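AlyQ (Persicobacter sp. CCB-QB2, PDB 5XNR) probably cleaves alginate by beta-elimination through its lyase domain, to which a carbohydrate-binding module of family 32 is joined. Local coordinates at residues T233-V238 with E304-V309; H314-S319 with Y336-G341. All coordinates share one frame; numbering follows the deposited sequence.

Contact 1: residues T233-V238 with E304-V309; sequences THVVYV and EVIFEV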
ATOM      1  N   THR A 233      -4.374 -31.038  -4.377  1.00 35.90           N
ATOM      2  CA  THR A 233      -4.586 -29.660  -4.621  1.00 35.81           C
ATOM      3  C   THR A 233      -3.873 -28.873  -3.525  1.00 37.27           C
ATOM      4  O   THR A 233      -4.098 -29.125  -2.343  1.00 37.28           O
ATOM      5  CB  THR A 233      -6.082 -29.356  -4.722  1.00 36.22           C
ATOM      6  OG1 THR A 233      -6.543 -30.078  -5.862  1.00 41.86           O
ATOM      7  CG2 THR A 233      -6.385 -27.889  -4.908  1.00 34.83           C
ATOM      8  N   HIS A 234      -3.026 -27.930  -3.953  1.00 36.19           N
ATOM      9  CA  HIS A 234      -2.169 -27.152  -3.065  1.00 35.36           C
ATOM     10  C   HIS A 234      -2.154 -25.681  -3.492  1.00 34.06           C
ATOM     11  O   HIS A 234      -1.851 -25.381  -4.642  1.00 37.13           O
ATOM     12  CB  HIS A 234      -0.759 -27.742  -3.063  1.00 35.90           C
ATOM     13  CG  HIS A 234      -0.756 -29.202  -2.788  1.00 36.92           C
ATOM     14  ND1 HIS A 234      -0.954 -29.701  -1.527  1.00 39.48           N
ATOM     15  CD2 HIS A 234      -0.630 -30.266  -3.606  1.00 38.54           C
ATOM     16  CE1 HIS A 234      -0.933 -31.021  -1.568  1.00 38.49           C
ATOM     17  NE2 HIS A 234      -0.729 -31.391  -2.830  1.00 36.03           N
ATOM     18  N   VAL A 235      -2.414 -24.774  -2.551  1.00 29.86           N
ATOM     19  CA  VAL A 235      -2.649 -23.397  -2.879  1.00 31.05           C
ATOM     20  C   VAL A 235      -1.868 -22.495  -1.925  1.00 31.53           C
ATOM     21  O   VAL A 235      -1.812 -22.760  -0.736  1.00 33.62           O
ATOM     22  CB  VAL A 235      -4.154 -23.109  -2.795  1.00 31.83           C
ATOM     23  CG1 VAL A 235      -4.511 -21.713  -3.261  1.00 30.39           C
ATOM     24  CG2 VAL A 235      -4.930 -24.158  -3.572  1.00 34.12           C
ATOM     25  N   VAL A 236      -1.279 -21.434  -2.464  1.00 31.92           N
ATOM     26  CA  VAL A 236      -0.857 -20.284  -1.645  1.00 31.48           C
ATOM     27  C   VAL A 236      -1.483 -19.024  -2.249  1.00 30.76           C
ATOM     28  O   VAL A 236      -1.369 -18.796  -3.440  1.00 33.16           O
ATOM     29  CB  VAL A 236       0.675 -20.139  -1.525  1.00 30.03           C
ATOM     30  CG1 VAL A 236       1.372 -19.984  -2.866  1.00 30.24           C
ATOM     31  CG2 VAL A 236       1.050 -18.983  -0.623  1.00 29.89           C
ATOM     32  N   TYR A 237      -2.122 -18.232  -1.396  1.00 28.72           N
ATOM     33  CA  TYR A 237      -2.610 -16.929  -1.740  1.00 28.93           C
ATOM     34  C   TYR A 237      -1.882 -15.899  -0.890  1.00 29.64           C
ATOM     35  O   TYR A 237      -1.706 -16.122   0.317  1.00 27.79           O
ATOM     36  CB  TYR A 237      -4.113 -16.825  -1.488  1.00 30.39           C
ATOM     37  CG  TYR A 237      -4.642 -15.423  -1.320  1.00 27.42           C
ATOM     38  CD1 TYR A 237      -5.112 -14.700  -2.392  1.00 28.29           C
ATOM     39  CD2 TYR A 237      -4.702 -14.832  -0.070  1.00 30.02           C
ATOM     40  CE1 TYR A 237      -5.616 -13.416  -2.230  1.00 32.07           C
ATOM     41  CE2 TYR A 237      -5.189 -13.546   0.115  1.00 30.93           C
ATOM     42  CZ  TYR A 237      -5.657 -12.836  -0.975  1.00 31.69           C
ATOM     43  OH  TYR A 237      -6.169 -11.594  -0.805  1.00 28.56           O
ATOM     44  N   VAL A 238      -1.477 -14.794  -1.526  1.00 29.96           N
ATOM     45  CA  VAL A 238      -0.818 -13.706  -0.812  1.00 29.60           C
ATOM     46  C   VAL A 238      -1.368 -12.379  -1.331  1.00 28.14           C
ATOM     47  O   VAL A 238      -1.381 -12.169  -2.511  1.00 29.01           O
ATOM     48  CB  VAL A 238       0.714 -13.733  -0.982  1.00 31.36           C
ATOM     49  CG1 VAL A 238       1.376 -12.632  -0.166  1.00 33.08           C
ATOM     50  CG2 VAL A 238       1.321 -15.086  -0.649  1.00 32.19           C
ATOM     51  N   GLU A 304      -2.576  -9.137  -5.452  1.00 29.81           N
ATOM     52  CA  GLU A 304      -2.915 -10.476  -4.955  1.00 30.16           C
ATOM     53  C   GLU A 304      -2.381 -11.514  -5.945  1.00 31.86           C
ATOM     54  O   GLU A 304      -2.434 -11.313  -7.157  1.00 37.70           O
ATOM     55  CB  GLU A 304      -4.427 -10.664  -4.809  1.00 30.82           C
ATOM     56  CG  GLU A 304      -5.098  -9.709  -3.839  1.00 28.86           C
ATOM     57  CD  GLU A 304      -6.606  -9.789  -3.914  1.00 29.60           C
ATOM     58  OE1 GLU A 304      -7.181  -9.082  -4.763  1.00 25.76           O
ATOM     59  OE2 GLU A 304      -7.194 -10.601  -3.147  1.00 33.32           O
ATOM     60  N   VAL A 305      -1.878 -12.618  -5.415  1.00 31.28           N
ATOM     61  CA  VAL A 305      -1.301 -13.680  -6.226  1.00 28.93           C
ATOM     62  C   VAL A 305      -1.722 -15.024  -5.632  1.00 28.61           C
ATOM     63  O   VAL A 305      -1.802 -15.151  -4.423  1.00 31.15           O
ATOM     64  CB  VAL A 305       0.229 -13.570  -6.282  1.00 25.94           C
ATOM     65  CG1 VAL A 305       0.848 -13.599  -4.899  1.00 25.91           C
ATOM     66  CG2 VAL A 305       0.832 -14.648  -7.163  1.00 27.00           C
ATOM     67  N   ILE A 306      -2.001 -15.988  -6.503  1.00 30.54           N
ATOM     68  CA  ILE A 306      -2.201 -17.391  -6.130  1.00 30.29           C
ATOM     69  C   ILE A 306      -1.286 -18.281  -6.980  1.00 29.90           C
ATOM     70  O   ILE A 306      -1.237 -18.136  -8.199  1.00 32.17           O
ATOM     71  CB  ILE A 306      -3.675 -17.777  -6.306  1.00 29.22           C
ATOM     72  CG1 ILE A 306      -4.558 -17.007  -5.325  1.00 29.55           C
ATOM     73  CG2 ILE A 306      -3.853 -19.279  -6.196  1.00 29.36           C
ATOM     74  CD1 ILE A 306      -6.019 -16.999  -5.697  1.00 29.94           C
ATOM     75  N   PHE A 307      -0.510 -19.150  -6.337  1.00 28.30           N
ATOM     76  CA  PHE A 307      -0.020 -20.336  -7.000  1.00 27.69           C
ATOM     77  C   PHE A 307      -0.928 -21.490  -6.577  1.00 29.38           C
ATOM     78  O   PHE A 307      -1.234 -21.623  -5.387  1.00 28.89           O
ATOM     79  CB  PHE A 307       1.426 -20.658  -6.634  1.00 27.62           C
ATOM     80  CG  PHE A 307       2.445 -19.560  -6.790  1.00 28.07           C
ATOM     81  CD1 PHE A 307       2.195 -18.418  -7.533  1.00 28.01           C
ATOM     82  CD2 PHE A 307       3.718 -19.726  -6.269  1.00 30.97           C
ATOM     83  CE1 PHE A 307       3.158 -17.430  -7.664  1.00 29.29           C
ATOM     84  CE2 PHE A 307       4.698 -18.753  -6.428  1.00 31.42           C
ATOM     85  CZ  PHE A 307       4.412 -17.599  -7.117  1.00 31.26           C
ATOM     86  N   GLU A 308      -1.373 -22.292  -7.542  1.00 33.02           N
ATOM     87  CA  GLU A 308      -2.335 -23.395  -7.330  1.00 33.00           C
ATOM     88  C   GLU A 308      -1.773 -24.619  -8.050  1.00 37.17           C
ATOM     89  O   GLU A 308      -1.567 -24.549  -9.244  1.00 38.71           O
ATOM     90  CB  GLU A 308      -3.700 -23.000  -7.897  1.00 33.06           C
ATOM     91  CG  GLU A 308      -4.825 -24.022  -7.773  1.00 32.99           C
ATOM     92  CD  GLU A 308      -6.151 -23.531  -8.352  1.00 34.28           C
ATOM     93  OE1 GLU A 308      -6.166 -23.186  -9.549  1.00 35.26           O
ATOM     94  OE2 GLU A 308      -7.151 -23.448  -7.612  1.00 34.10           O
ATOM     95  N   VAL A 309      -1.468 -25.693  -7.328  1.00 37.46           N
ATOM     96  CA  VAL A 309      -0.937 -26.883  -7.960  1.00 39.26           C
ATOM     97  C   VAL A 309      -1.984 -27.993  -7.838  1.00 39.27           C
ATOM     98  O   VAL A 309      -2.474 -28.270  -6.748  1.00 43.49           O
ATOM     99  CB  VAL A 309       0.406 -27.306  -7.345  1.00 43.31           C
ATOM    100  CG1 VAL A 309       0.982 -28.509  -8.077  1.00 43.73           C
ATOM    101  CG2 VAL A 309       1.411 -26.157  -7.308  1.00 44.47           C
TER

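Contact 2: residues H314-S319 with Y336-G341; sequences HYLYYS and YLIKDG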
ATOM      1  N   HIS A 314       0.398 -26.324 -12.607  1.00 31.71           N
ATOM      2  CA  HIS A 314       0.658 -25.096 -11.870  1.00 31.25           C
ATOM      3  C   HIS A 314      -0.122 -23.946 -12.505  1.00 31.80           C
ATOM      4  O   HIS A 314       0.139 -23.627 -13.664  1.00 31.92           O
ATOM      5  CB  HIS A 314       2.156 -24.767 -11.913  1.00 30.33           C
ATOM      6  CG  HIS A 314       3.020 -25.717 -11.163  1.00 29.99           C
ATOM      7  ND1 HIS A 314       2.950 -27.076 -11.349  1.00 31.91           N
ATOM      8  CD2 HIS A 314       3.981 -25.498 -10.242  1.00 30.00           C
ATOM      9  CE1 HIS A 314       3.845 -27.659 -10.568  1.00 35.78           C
ATOM     10  NE2 HIS A 314       4.497 -26.703  -9.874  1.00 31.59           N
ATOM     11  N   TYR A 315      -1.035 -23.322 -11.763  1.00 30.53           N
ATOM     12  CA  TYR A 315      -1.786 -22.157 -12.272  1.00 33.91           C
ATOM     13  C   TYR A 315      -1.332 -20.863 -11.550  1.00 32.74           C
ATOM     14  O   TYR A 315      -1.059 -20.880 -10.336  1.00 32.64           O
ATOM     15  CB  TYR A 315      -3.298 -22.357 -12.101  1.00 33.86           C
ATOM     16  CG  TYR A 315      -3.900 -23.592 -12.727  1.00 35.60           C
ATOM     17  CD1 TYR A 315      -3.928 -24.811 -12.061  1.00 34.14           C
ATOM     18  CD2 TYR A 315      -4.516 -23.525 -13.969  1.00 36.38           C
ATOM     19  CE1 TYR A 315      -4.509 -25.935 -12.630  1.00 36.36           C
ATOM     20  CE2 TYR A 315      -5.093 -24.643 -14.549  1.00 37.34           C
ATOM     21  CZ  TYR A 315      -5.100 -25.856 -13.879  1.00 38.15           C
ATOM     22  OH  TYR A 315      -5.687 -26.949 -14.462  1.00 43.89           O
ATOM     23  N   LEU A 316      -1.293 -19.735 -12.284  1.00 31.25           N
ATOM     24  CA  LEU A 316      -0.896 -18.430 -11.743  1.00 30.26           C
ATOM     25  C   LEU A 316      -2.036 -17.420 -11.866  1.00 30.54           C
ATOM     26  O   LEU A 316      -2.488 -17.123 -12.961  1.00 30.65           O
ATOM     27  CB  LEU A 316       0.336 -17.956 -12.507  1.00 30.52           C
ATOM     28  CG  LEU A 316       0.823 -16.546 -12.178  1.00 31.24           C
ATOM     29  CD1 LEU A 316       1.251 -16.418 -10.721  1.00 28.43           C
ATOM     30  CD2 LEU A 316       1.961 -16.178 -13.116  1.00 29.93           C
ATOM     31  N   TYR A 317      -2.493 -16.909 -10.726  1.00 32.24           N
ATOM     32  CA  TYR A 317      -3.538 -15.885 -10.690  1.00 31.97           C
ATOM     33  C   TYR A 317      -2.919 -14.590 -10.173  1.00 30.58           C
ATOM     34  O   TYR A 317      -2.133 -14.632  -9.251  1.00 33.02           O
ATOM     35  CB  TYR A 317      -4.670 -16.242  -9.721  1.00 33.94           C
ATOM     36  CG  TYR A 317      -5.424 -17.529  -9.962  1.00 35.87           C
ATOM     37  CD1 TYR A 317      -4.877 -18.759  -9.648  1.00 35.49           C
ATOM     38  CD2 TYR A 317      -6.722 -17.516 -10.452  1.00 37.82           C
ATOM     39  CE1 TYR A 317      -5.595 -19.936  -9.822  1.00 38.81           C
ATOM     40  CE2 TYR A 317      -7.433 -18.688 -10.675  1.00 37.56           C
ATOM     41  CZ  TYR A 317      -6.875 -19.910 -10.352  1.00 38.35           C
ATOM     42  OH  TYR A 317      -7.583 -21.069 -10.557  1.00 33.40           O
ATOM     43  N   TYR A 318      -3.293 -13.462 -10.745  1.00 33.00           N
ATOM     44  CA  TYR A 318      -2.737 -12.164 -10.355  1.00 34.66           C
ATOM     45  C   TYR A 318      -3.830 -11.099 -10.456  1.00 35.59           C
ATOM     46  O   TYR A 318      -4.585 -11.102 -11.404  1.00 34.10           O
ATOM     47  CB  TYR A 318      -1.557 -11.769 -11.247  1.00 32.76           C
ATOM     48  CG  TYR A 318      -0.892 -10.484 -10.825  1.00 35.60           C
ATOM     49  CD1 TYR A 318       0.068 -10.478  -9.825  1.00 35.67           C
ATOM     50  CD2 TYR A 318      -1.248  -9.269 -11.391  1.00 34.69           C
ATOM     51  CE1 TYR A 318       0.669  -9.303  -9.413  1.00 33.66           C
ATOM     52  CE2 TYR A 318      -0.647  -8.085 -10.993  1.00 34.88           C
ATOM     53  CZ  TYR A 318       0.314  -8.106  -9.999  1.00 33.16           C
ATOM     54  OH  TYR A 318       0.903  -6.954  -9.577  1.00 33.45           O
ATOM     55  N   SER A 319      -3.890 -10.170  -9.506  1.00 37.85           N
ATOM     56  CA  SER A 319      -4.853  -9.074  -9.657  1.00 37.10           C
ATOM     57  C   SER A 319      -4.404  -7.833  -8.894  1.00 34.62           C
ATOM     58  O   SER A 319      -3.831  -7.932  -7.824  1.00 33.54           O
ATOM     59  CB  SER A 319      -6.206  -9.462  -9.191  1.00 36.19           C
ATOM     60  OG  SER A 319      -7.069  -8.338  -9.291  1.00 40.71           O
ATOM     61  N   TYR A 336      -8.584 -14.018 -13.748  1.00 37.88           N
ATOM     62  CA  TYR A 336      -7.302 -13.498 -13.232  1.00 34.37           C
ATOM     63  C   TYR A 336      -6.142 -14.461 -13.510  1.00 33.88           C
ATOM     64  O   TYR A 336      -5.065 -14.252 -13.006  1.00 32.95           O
ATOM     65  CB  TYR A 336      -7.423 -13.264 -11.727  1.00 34.61           C
ATOM     66  CG  TYR A 336      -8.519 -12.309 -11.341  1.00 31.79           C
ATOM     67  CD1 TYR A 336      -8.341 -10.949 -11.492  1.00 34.12           C
ATOM     68  CD2 TYR A 336      -9.742 -12.744 -10.859  1.00 31.94           C
ATOM     69  CE1 TYR A 336      -9.337 -10.036 -11.164  1.00 33.09           C
ATOM     70  CE2 TYR A 336     -10.750 -11.846 -10.518  1.00 31.66           C
ATOM     71  CZ  TYR A 336     -10.550 -10.483 -10.675  1.00 32.33           C
ATOM     72  OH  TYR A 336     -11.493  -9.555 -10.329  1.00 32.84           O
ATOM     73  N   LEU A 337      -6.357 -15.515 -14.289  1.00 36.44           N
ATOM     74  CA  LEU A 337      -5.285 -16.444 -14.636  1.00 36.89           C
ATOM     75  C   LEU A 337      -4.269 -15.737 -15.530  1.00 37.08           C
ATOM     76  O   LEU A 337      -4.656 -14.987 -16.426  1.00 34.34           O
ATOM     77  CB  LEU A 337      -5.877 -17.642 -15.383  1.00 36.93           C
ATOM     78  CG  LEU A 337      -6.530 -18.701 -14.497  1.00 40.15           C
ATOM     79  CD1 LEU A 337      -7.290 -19.713 -15.338  1.00 40.71           C
ATOM     80  CD2 LEU A 337      -5.495 -19.400 -13.618  1.00 39.74           C
ATOM     81  N   ILE A 338      -2.992 -15.988 -15.277  1.00 37.62           N
ATOM     82  CA  ILE A 338      -1.953 -15.619 -16.211  1.00 39.34           C
ATOM     83  C   ILE A 338      -1.736 -16.843 -17.116  1.00 42.27           C
ATOM     84  O   ILE A 338      -1.151 -17.857 -16.710  1.00 38.80           O
ATOM     85  CB  ILE A 338      -0.665 -15.136 -15.499  1.00 39.95           C
ATOM     86  CG1 ILE A 338      -0.773 -13.714 -14.955  1.00 39.98           C
ATOM     87  CG2 ILE A 338       0.530 -15.186 -16.437  1.00 41.47           C
ATOM     88  CD1 ILE A 338      -2.082 -13.384 -14.346  1.00 41.38           C
ATOM     89  N   LYS A 339      -2.243 -16.729 -18.339  1.00 43.57           N
ATOM     90  CA  LYS A 339      -2.174 -17.789 -19.315  1.00 46.57           C
ATOM     91  C   LYS A 339      -0.821 -17.765 -20.018  1.00 42.67           C
ATOM     92  O   LYS A 339      -0.147 -16.751 -20.120  1.00 45.41           O
ATOM     93  CB  LYS A 339      -3.276 -17.655 -20.373  1.00 53.56           C
ATOM     94  CG  LYS A 339      -4.648 -18.182 -19.966  1.00 61.19           C
ATOM     95  CD  LYS A 339      -5.570 -17.117 -19.395  1.00 72.36           C
ATOM     96  CE  LYS A 339      -6.533 -16.536 -20.414  1.00 81.43           C
ATOM     97  NZ  LYS A 339      -7.810 -17.289 -20.457  1.00 83.43           N
ATOM     98  N   ASP A 340      -0.478 -18.923 -20.529  1.00 43.98           N
ATOM     99  CA  ASP A 340       0.740 -19.115 -21.268  1.00 48.72           C
ATOM    100  C   ASP A 340       0.380 -19.700 -22.632  1.00 50.69           C
ATOM    101  O   ASP A 340      -0.008 -20.865 -22.727  1.00 47.01           O
ATOM    102  CB  ASP A 340       1.697 -20.040 -20.522  1.00 45.42           C
ATOM    103  CG  ASP A 340       2.880 -20.448 -21.369  1.00 46.88           C
ATOM    104  OD1 ASP A 340       3.533 -19.523 -21.945  1.00 47.96           O
ATOM    105  OD2 ASP A 340       3.134 -21.678 -21.442  1.00 42.32           O
ATOM    106  N   GLY A 341       0.513 -18.879 -23.671  1.00 61.88           N
ATOM    107  CA  GLY A 341      -0.058 -19.218 -24.964  1.00 66.44           C
ATOM    108  C   GLY A 341      -1.512 -19.625 -24.799  1.00 66.97           C
ATOM    109  O   GLY A 341      -2.309 -18.858 -24.218  1.00 56.11           O
TER
HETATM  110  O   HOH W   1      -2.064 -20.015 -14.997  1.00 27.14           O

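Contact 1: residues T233-V238 with E304-V309
Tyr237 and Glu304 meet across two neighbouring antiparallel strands in the seven-stranded sheet of the alginate lyase domain, a beta-sandwich related to the concanavalin jelly rolls. The phenol oxygen Tyr237 OH donates to Glu304 OE2 at 2.7 Å. This carboxylate oxygen is approached on its anti side, and the tyrosine ring and carboxylate planes stand nearly perpendicular, 84° apart. Tyr237 carries CG anti to its own nitrogen (chi1 158°), which lays the ring along its own strand as far as the level of Glu304, whose carboxylate reaches across to the hydroxyl. Backbone amides at the start of helix 324-330 also reach the carboxylate, with Leu324 N on OE1 and Ala325 N on OE2, so OE2 is gripped twice and the glutamate ties helix to sheet. Ile306 pairs directly with Tyr237 and lays CG1 against the ring edge, in its plane, 3.8 Å from Tyr237 CD1. On the same face Val235 CG1 touches Ile306 CG2 at 3.9 Å, the two branched chains crossing at a slant; Leu324 and Tyr328 of helix 324-330 pack on Ile306 on this face.

The other face is built from His234, Val236, Val238, Val305, Phe307 and Val309. Here Val236 and Phe307 run side by side in the same direction, with Val236 CG1 3.8 Å from Phe307 CB, while the phenyl ring leads away from strand 233-238 and packs on Leu316. Val238 CB rests 3.9 Å from Val305 CG1, and Thr255 packs on both valines. Beneath these side chains three hydrogen-bonded pairs, His234 with Val309, Val236 with Phe307 and Val238 with Val305, alternate with two non-hydrogen-bonded ones. The amide of Val309 points almost straight at His234 O, 2.7 Å away, with an N-H...O angle of 171°.

Contact 2: residues H314-S319 with Y336-G341
Leu316 O and Ile338 N form a short, nearly straight bond of 2.6 Å that ties the loop after helix 324-330 to the flank of strand 313-319. A second backbone bond runs the other way, from Tyr318 N to Tyr336 O at 3.0 Å, so that Tyr317 and Leu337 face each other as a single bridge. A water extends the pairing: it accepts from Leu316 N at 2.8 Å and donates to Ile338 O at 2.9 Å, satisfying an amide and a carbonyl that do not meet directly.

Over this polar seam lies Leu337, whose CD2 sits above the centre of the Tyr317 ring, 3.6 Å from the centroid, in a CH-pi contact. With CG of Tyr317 anti to the carbonyl carbon (chi1 -59°), the ring runs alongside the leucine. Its hydroxyl bonds to Glu308 OE1. With an alanine at this position, Leu337 CD2 is likely to lose the ring face it rests on, and Glu308 OE1 the hydroxyl that meets it.

Ile338 CD1 packs on Tyr318 CB, while its CB meets Leu316 CD2. At the far end Tyr336 CE1 lies 3.4 Å from Ser319 OG; here Asp321 receives both residues, with OD1 paired to Ser319 OG and OD2 to Tyr336 OH. The chemistry thus implies a loop held by two direct backbone bonds, one bridging water and the Tyr336 hydroxyl on Asp321, with apolar side chains covering both sides of the seam.

Strands 302-310 and 313-319 follow one another in the chain and lie side by side in the same sheet, so contact 1 and contact 2 work on neighbouring strands. Contact 1 is almost wholly buried, a regular strand pair with a full ladder of backbone bonds; contact 2, about 11 Å away between centres, is only partly buried and joins the sheet to an irregular loop through a single bridge and a water. Helix 324-330 serves both, covering Ile306 in the first and Tyr317 in the second. The two also touch directly: Phe307 CE1 packs on Leu316 CD1 at 3.7 Å, and Glu308 O accepts from Tyr315 N, probably as a hydrogen bond.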